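Local coordinates for choline binding protein A (Lactobacillus salivarius str. Ren, PDB 5GT1) that binds zinc through a domain of the M23 metallopeptidase family and, as a choline-binding surface-layer protein, probably contributes to adhesion of the bacterium to intestinal epithelial cells, at residues 31-37 with 65-69; 72-77 with 102-108; 138-142 with 159-163. All blocks are in the same frame, centred on the assembly; numbering follows the deposited sequence.

Contact 1: residues 31-37 with 65-69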
# COMPACT_ATOMS: atom_id res chain seq x y z
N SER A 31 -9.33 9.79 8.34
CA SER A 31 -10.21 9.92 9.51
C SER A 31 -9.85 8.97 10.66
O SER A 31 -10.27 9.17 11.81
CB SER A 31 -11.64 9.60 9.11
OG SER A 31 -11.92 8.23 9.38
N VAL A 32 -9.16 7.89 10.32
CA VAL A 32 -8.69 6.92 11.27
C VAL A 32 -7.22 7.23 11.60
O VAL A 32 -6.77 7.09 12.74
CB VAL A 32 -8.75 5.50 10.67
CG1 VAL A 32 -8.54 4.46 11.77
CG2 VAL A 32 -10.05 5.28 9.88
N GLY A 33 -6.48 7.64 10.57
CA GLY A 33 -5.05 7.90 10.72
C GLY A 33 -4.36 6.57 10.92
O GLY A 33 -4.71 5.57 10.27
N GLU A 34 -3.39 6.53 11.83
CA GLU A 34 -2.64 5.30 12.05
C GLU A 34 -3.55 4.15 12.49
O GLU A 34 -3.45 3.03 11.98
CB GLU A 34 -1.52 5.49 13.08
CG GLU A 34 -0.66 4.24 13.24
CD GLU A 34 0.47 4.41 14.27
OE1 GLU A 34 1.03 3.37 14.69
OE2 GLU A 34 0.78 5.56 14.66
N GLY A 35 -4.41 4.43 13.46
CA GLY A 35 -5.28 3.40 14.03
C GLY A 35 -4.50 2.23 14.59
O GLY A 35 -3.39 2.40 15.08
N TYR A 36 -5.08 1.04 14.52
CA TYR A 36 -4.48 -0.14 15.13
C TYR A 36 -4.52 -1.30 14.15
O TYR A 36 -5.45 -1.38 13.33
CB TYR A 36 -5.25 -0.53 16.40
CG TYR A 36 -5.44 0.63 17.35
CD1 TYR A 36 -4.40 1.04 18.19
CD2 TYR A 36 -6.65 1.32 17.40
CE1 TYR A 36 -4.56 2.12 19.06
CE2 TYR A 36 -6.83 2.40 18.28
CZ TYR A 36 -5.78 2.79 19.10
OH TYR A 36 -5.94 3.86 19.95
N PHE A 37 -3.54 -2.19 14.24
CA PHE A 37 -3.42 -3.33 13.34
C PHE A 37 -3.29 -4.62 14.11
O PHE A 37 -2.63 -4.65 15.15
CB PHE A 37 -2.17 -3.15 12.47
CG PHE A 37 -2.17 -1.89 11.68
CD1 PHE A 37 -2.77 -1.85 10.41
CD2 PHE A 37 -1.57 -0.73 12.18
CE1 PHE A 37 -2.75 -0.68 9.66
CE2 PHE A 37 -1.57 0.44 11.44
CZ PHE A 37 -2.18 0.47 10.18
N ILE A 65 -12.89 -2.81 8.63
CA ILE A 65 -13.34 -2.71 10.03
C ILE A 65 -12.42 -1.81 10.87
O ILE A 65 -12.88 -0.86 11.51
CB ILE A 65 -13.47 -4.09 10.70
CG1 ILE A 65 -14.52 -4.93 9.96
CG2 ILE A 65 -13.89 -3.95 12.16
CD1 ILE A 65 -14.38 -6.42 10.19
N ASP A 66 -11.12 -2.13 10.87
CA ASP A 66 -10.13 -1.38 11.66
C ASP A 66 -9.81 0.02 11.10
O ASP A 66 -9.50 0.95 11.86
CB ASP A 66 -8.85 -2.19 11.78
CG ASP A 66 -8.42 -2.80 10.46
OD1 ASP A 66 -7.49 -2.27 9.82
OD2 ASP A 66 -9.02 -3.82 10.06
N HIS A 67 -9.89 0.17 9.77
CA HIS A 67 -9.62 1.46 9.11
C HIS A 67 -10.72 1.78 8.15
O HIS A 67 -10.53 1.68 6.92
CB HIS A 67 -8.26 1.45 8.41
CG HIS A 67 -7.10 1.37 9.36
ND1 HIS A 67 -6.77 0.23 10.01
CD2 HIS A 67 -6.22 2.35 9.80
CE1 HIS A 67 -5.71 0.47 10.82
NE2 HIS A 67 -5.38 1.76 10.69
N PRO A 68 -11.90 2.17 8.68
CA PRO A 68 -13.07 2.37 7.83
C PRO A 68 -12.91 3.55 6.88
O PRO A 68 -12.16 4.49 7.15
CB PRO A 68 -14.23 2.60 8.83
CG PRO A 68 -13.57 3.02 10.10
CD PRO A 68 -12.22 2.36 10.12
N GLY A 69 -13.59 3.45 5.74
CA GLY A 69 -13.60 4.52 4.77
C GLY A 69 -13.80 3.94 3.39
O GLY A 69 -13.65 2.74 3.19
O HOH W 1 -11.53 7.24 6.60

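Contact 2: residues 72-77 with 102-108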
# COMPACT_ATOMS: atom_id res chain seq x y z
N VAL A 72 -9.68 5.61 -1.05
CA VAL A 72 -8.29 5.30 -0.69
C VAL A 72 -7.43 6.51 -1.08
O VAL A 72 -7.33 6.83 -2.26
CB VAL A 72 -7.78 4.05 -1.43
CG1 VAL A 72 -6.29 3.83 -1.14
CG2 VAL A 72 -8.61 2.82 -1.04
N HIS A 73 -6.83 7.16 -0.08
CA HIS A 73 -6.04 8.39 -0.30
C HIS A 73 -4.58 8.07 -0.45
O HIS A 73 -4.04 7.27 0.32
CB HIS A 73 -6.23 9.35 0.89
CG HIS A 73 -7.62 9.94 0.98
ND1 HIS A 73 -8.66 9.28 1.55
CD2 HIS A 73 -8.12 11.16 0.54
CE1 HIS A 73 -9.78 10.05 1.48
NE2 HIS A 73 -9.45 11.19 0.86
N ALA A 74 -3.93 8.69 -1.43
CA ALA A 74 -2.52 8.45 -1.68
C ALA A 74 -1.72 8.84 -0.45
O ALA A 74 -1.97 9.90 0.16
CB ALA A 74 -2.05 9.23 -2.90
N VAL A 75 -0.76 7.99 -0.08
CA VAL A 75 0.03 8.21 1.14
C VAL A 75 1.21 9.15 0.89
O VAL A 75 1.86 9.61 1.83
CB VAL A 75 0.52 6.88 1.78
CG1 VAL A 75 -0.66 5.96 2.09
CG2 VAL A 75 1.56 6.17 0.90
N HIS A 76 1.46 9.43 -0.39
CA HIS A 76 2.63 10.20 -0.82
C HIS A 76 2.46 10.56 -2.27
O HIS A 76 1.78 9.85 -3.01
CB HIS A 76 3.89 9.34 -0.66
CG HIS A 76 5.19 10.12 -0.81
ND1 HIS A 76 5.78 10.30 -2.00
CD2 HIS A 76 5.99 10.76 0.14
CE1 HIS A 76 6.92 11.03 -1.84
NE2 HIS A 76 7.05 11.31 -0.53
N SER A 77 3.07 11.66 -2.69
CA SER A 77 3.02 12.10 -4.10
C SER A 77 3.77 11.18 -5.05
O SER A 77 4.63 10.41 -4.64
CB SER A 77 3.55 13.53 -4.22
OG SER A 77 2.79 14.40 -3.37
N PHE A 102 5.17 2.74 -4.54
CA PHE A 102 4.02 2.43 -3.69
C PHE A 102 3.09 1.51 -4.45
O PHE A 102 2.74 1.79 -5.60
CB PHE A 102 3.28 3.73 -3.33
CG PHE A 102 4.16 4.76 -2.64
CD1 PHE A 102 4.19 4.85 -1.25
CD2 PHE A 102 4.92 5.68 -3.39
CE1 PHE A 102 4.99 5.80 -0.62
CE2 PHE A 102 5.72 6.62 -2.78
CZ PHE A 102 5.76 6.69 -1.39
N VAL A 103 2.68 0.41 -3.82
CA VAL A 103 1.70 -0.50 -4.44
C VAL A 103 0.40 -0.49 -3.62
O VAL A 103 0.42 -0.80 -2.42
CB VAL A 103 2.26 -1.93 -4.56
CG1 VAL A 103 1.28 -2.84 -5.30
CG2 VAL A 103 3.62 -1.89 -5.26
N TYR A 104 -0.71 -0.10 -4.24
CA TYR A 104 -2.01 -0.17 -3.59
C TYR A 104 -2.74 -1.36 -4.20
O TYR A 104 -3.05 -1.36 -5.39
CB TYR A 104 -2.84 1.11 -3.84
CG TYR A 104 -2.17 2.38 -3.38
CD1 TYR A 104 -2.55 2.99 -2.18
CD2 TYR A 104 -1.17 2.98 -4.15
CE1 TYR A 104 -1.93 4.17 -1.75
CE2 TYR A 104 -0.54 4.15 -3.72
CZ TYR A 104 -0.93 4.73 -2.51
OH TYR A 104 -0.31 5.90 -2.09
N GLN A 105 -3.01 -2.38 -3.39
CA GLN A 105 -3.57 -3.61 -3.96
C GLN A 105 -4.71 -4.14 -3.10
O GLN A 105 -4.93 -3.67 -1.97
CB GLN A 105 -2.46 -4.66 -4.10
CG GLN A 105 -1.98 -5.20 -2.76
CD GLN A 105 -0.77 -6.09 -2.87
OE1 GLN A 105 0.25 -5.70 -3.43
NE2 GLN A 105 -0.87 -7.31 -2.32
N GLU A 106 -5.45 -5.11 -3.65
CA GLU A 106 -6.52 -5.86 -2.98
C GLU A 106 -7.78 -5.09 -2.56
O GLU A 106 -8.80 -5.70 -2.23
CB GLU A 106 -5.96 -6.69 -1.83
CG GLU A 106 -4.97 -7.74 -2.34
CD GLU A 106 -4.36 -8.50 -1.21
OE1 GLU A 106 -5.06 -9.38 -0.64
OE2 GLU A 106 -3.19 -8.19 -0.87
N ALA A 107 -7.72 -3.77 -2.61
CA ALA A 107 -8.85 -2.92 -2.20
C ALA A 107 -9.97 -2.85 -3.23
O ALA A 107 -11.08 -2.45 -2.91
CB ALA A 107 -8.35 -1.51 -1.91
N PHE A 108 -9.66 -3.18 -4.48
CA PHE A 108 -10.54 -2.85 -5.61
C PHE A 108 -11.04 -4.13 -6.29
O PHE A 108 -10.25 -4.87 -6.89
CB PHE A 108 -9.81 -1.93 -6.59
CG PHE A 108 -8.93 -0.88 -5.92
CD1 PHE A 108 -9.51 0.19 -5.23
CD2 PHE A 108 -7.54 -0.97 -5.96
CE1 PHE A 108 -8.71 1.14 -4.59
CE2 PHE A 108 -6.73 -0.01 -5.35
CZ PHE A 108 -7.32 1.04 -4.66
O HOH W 2 1.76 7.11 -3.26

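Contact 3: residues 138-142 with 159-163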
# COMPACT_ATOMS: atom_id res chain seq x y z
N LEU A 138 -1.10 -2.09 1.38
CA LEU A 138 -0.15 -1.10 0.89
C LEU A 138 1.27 -1.66 0.99
O LEU A 138 1.66 -2.14 2.05
CB LEU A 138 -0.26 0.20 1.70
CG LEU A 138 0.76 1.30 1.39
CD1 LEU A 138 0.61 1.88 -0.02
CD2 LEU A 138 0.65 2.41 2.44
N GLY A 139 2.01 -1.62 -0.11
CA GLY A 139 3.41 -2.05 -0.12
C GLY A 139 4.29 -0.90 -0.55
O GLY A 139 3.90 -0.10 -1.41
N ILE A 140 5.47 -0.80 0.06
CA ILE A 140 6.43 0.24 -0.30
C ILE A 140 7.81 -0.39 -0.50
O ILE A 140 8.26 -1.17 0.34
CB ILE A 140 6.50 1.36 0.77
CG1 ILE A 140 5.10 1.99 0.98
CG2 ILE A 140 7.48 2.45 0.32
CD1 ILE A 140 5.05 3.05 2.08
N THR A 141 8.48 -0.02 -1.60
CA THR A 141 9.81 -0.55 -1.91
C THR A 141 10.63 0.53 -2.58
O THR A 141 10.08 1.39 -3.28
CB THR A 141 9.74 -1.83 -2.80
OG1 THR A 141 11.07 -2.31 -3.09
CG2 THR A 141 9.03 -1.55 -4.14
N ARG A 142 11.95 0.52 -2.38
CA ARG A 142 12.79 1.41 -3.21
C ARG A 142 13.00 0.85 -4.62
O ARG A 142 13.34 1.61 -5.55
CB ARG A 142 14.14 1.72 -2.55
CG ARG A 142 14.02 2.63 -1.35
CD ARG A 142 15.39 2.95 -0.80
NE ARG A 142 15.28 3.25 0.62
CZ ARG A 142 15.24 4.48 1.12
NH1 ARG A 142 15.32 5.52 0.30
NH2 ARG A 142 15.13 4.66 2.43
N THR A 159 13.81 -5.93 0.50
CA THR A 159 13.10 -5.41 -0.68
C THR A 159 11.94 -4.48 -0.26
O THR A 159 11.84 -3.34 -0.72
CB THR A 159 12.55 -6.56 -1.56
OG1 THR A 159 13.65 -7.35 -2.03
CG2 THR A 159 11.79 -6.01 -2.76
N TRP A 160 11.08 -5.00 0.60
CA TRP A 160 9.89 -4.28 1.06
C TRP A 160 10.18 -3.64 2.38
O TRP A 160 10.91 -4.19 3.21
CB TRP A 160 8.71 -5.24 1.17
CG TRP A 160 8.31 -5.79 -0.18
CD1 TRP A 160 8.65 -7.04 -0.74
CD2 TRP A 160 7.53 -5.11 -1.21
NE1 TRP A 160 8.12 -7.17 -2.00
CE2 TRP A 160 7.44 -6.04 -2.35
CE3 TRP A 160 6.90 -3.87 -1.30
CZ2 TRP A 160 6.73 -5.71 -3.51
CZ3 TRP A 160 6.21 -3.55 -2.47
CH2 TRP A 160 6.12 -4.45 -3.55
N LEU A 161 9.61 -2.45 2.56
CA LEU A 161 9.81 -1.65 3.75
C LEU A 161 8.51 -1.55 4.54
O LEU A 161 7.42 -1.69 3.98
CB LEU A 161 10.29 -0.24 3.37
CG LEU A 161 11.45 -0.20 2.37
CD1 LEU A 161 11.70 1.22 1.87
CD2 LEU A 161 12.72 -0.81 2.96
N ASP A 162 8.63 -1.30 5.84
CA ASP A 162 7.46 -1.21 6.71
C ASP A 162 6.71 0.10 6.43
O ASP A 162 7.23 1.17 6.76
CB ASP A 162 7.88 -1.29 8.18
CG ASP A 162 6.70 -1.27 9.14
OD1 ASP A 162 5.54 -1.07 8.70
OD2 ASP A 162 6.94 -1.46 10.35
N PRO A 163 5.51 0.02 5.80
CA PRO A 163 4.80 1.27 5.50
C PRO A 163 4.37 2.01 6.76
O PRO A 163 4.25 3.24 6.71
CB PRO A 163 3.56 0.79 4.71
CG PRO A 163 3.97 -0.54 4.14
CD PRO A 163 4.78 -1.15 5.27
O HOH W 3 5.85 -2.74 2.09
O HOH W 4 13.62 -1.24 -0.76

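Contact 1: residues 31-37 with 65-69
His67 reaches into the curve of the 31-37 loop and is held there by both ring nitrogens. On one side His67 NE2 donates to the backbone O of Glu34 at 2.6 Å, an almost straight bond (177°) that lies in the imidazole plane but meets the carbonyl from above its own plane. On the other, ND1 donates to OD1 of the preceding residue, Asp66, on the anti side of the carboxylate. With hydrogens on both nitrogens the ring would be a cation, which the carboxylate probably favours. The same rim turns His67 CE1 to within 3.1 Å of Tyr36 O, so loop carbonyls line much of the ring edge. Phe37 supplies an offset stack: its ring centroid is 4.6 Å from that of His67, the planes inclined at 24°, with His67 CE1 over the rim of the phenyl face. With CG of His67 anti to its carbonyl carbon and beside the backbone N (chi1 -68°), the imidazole comes in among these partners. Val32 spreads its methyls over two residues, CG1 to His67 CD2 at 3.7 Å and CG2 to Pro68 CD at 3.6 Å. Farther out, one water joins Ser31 OG to Pro68 O. Gly35 has positive phi, and a side chain on it would run into the imidazole. The contact ties the loop ahead of strand 44-45 to the connection between strands 56-63 and 71-73; Phe62 of strand 56-63 meets both rings edge-to-face, and Glu34 forms a salt bridge with Lys168 of helix 163-173.

Contact 2: residues 72-77 with 102-108
Tyr104 extends from strand 101-108 to the backbone of the 72-77 segment, where its OH accepts a hydrogen bond from Val75 N at 2.9 Å (167°). The amide approaches near the ring plane, at the phenol end. The hydroxyl also bonds to a water 2.7 Å from Tyr104 OH, and that water donates to His76 O, so the phenol oxygen takes the amide of Val75 directly and reaches the carbonyl of His76 through the water. CG of Tyr104 lies opposite its carbonyl carbon (chi1 -58°), and the ring points at the turn that follows strand 71-73. A phenylalanine here would probably leave the amide of Val75 without its acceptor and the bridging water with one partner fewer.

Phe102, two residues earlier on the strand, packs its far end against His76: Phe102 CZ is 3.3 Å from His76 CB. The two rings are near parallel, at 19°, but slid apart and barely overlapping. Phe102 CD1 also touches Val75 CG2 at 3.6 Å, and that methyl reaches the Tyr104 hydroxyl as well. His76 is fixed at both nitrogens, ND1 donating to Ser77 O in the carbonyl plane and NE2 bonded to Asp23.

Val72 fills the other end, its methyls divided between two aromatic rings: CG1 lies 4.0 Å from Tyr104 CD1 and CG2 3.9 Å from Phe108 CE1. Ile128 of strand 127-130 touches both of those rings. Together these residues form a hydrophobic core between the large antiparallel sheet, which contains strand 101-108, and the two-stranded sheet of 71-73 with 127-130, within the all-antiparallel beta fold of an M23 peptidase domain.

Contact 3: residues 138-142 with 159-163
A short edge strand, 160-161, runs antiparallel along the end of strand 135-141, the strand that carries the zinc ligand His137 in this M23-type sheet. The pairing is loose, with one direct backbone bond between the segments: Leu161 N donates to Ile140 O at 2.9 Å. Waters bridge the backbones to either side of it, one between Ile140 N and Leu161 O, another between Arg142 N and Thr159 O.

Trp160 lays its indole against residues 139-141 of that strand. Its six-membered ring receives Thr141 CB over one face, a CH-pi contact 4.2 Å from the centroid, while Trp160 CZ3 comes edge-on to Gly139 C at 3.8 Å. A side chain on Gly139 would collide with that ring. The indole NE1 is bonded to Ala149 O, which holds the pyrrole side of the indole.

Beyond the strand Pro163 begins helix 163-173, capped by Asp162 OD1 on Arg164 N. The CB of Pro163 packs on Ile140 CD1 at 3.8 Å and on Leu138 CD2, and its CG sits near Leu138 O.

Besides its CH-pi contact, Thr141 makes a polar one: with OG1 anti to the backbone N (chi1 180°), its hydroxyl donates to Thr159 O, 2.7 Å from Thr141 OG1, approaching from above the carbonyl plane.

Overall arrangement
Contacts 2 and 3 are buried and share the large antiparallel sheet, whose strands 101-108 and 135-141 are neighbours. They touch directly: Phe102 packs on Ile140, Val75 on Leu138, and Val103 N probably bonds to Gly139 O. Contact 1 lies at the surface, about 14 Å from contact 2 and 19 Å from contact 3 between centres, joined to 72-77 through the sequence alone. Its loops, without regular structure, meet round a histidine bonded to a carbonyl and a carboxylate and stacked on a phenylalanine. Contact 2 packs aromatic and aliphatic groups between two sheets round a phenol hydroxyl, whereas contact 3 adds water-bridged strand pairing and the start of the C-terminal helix.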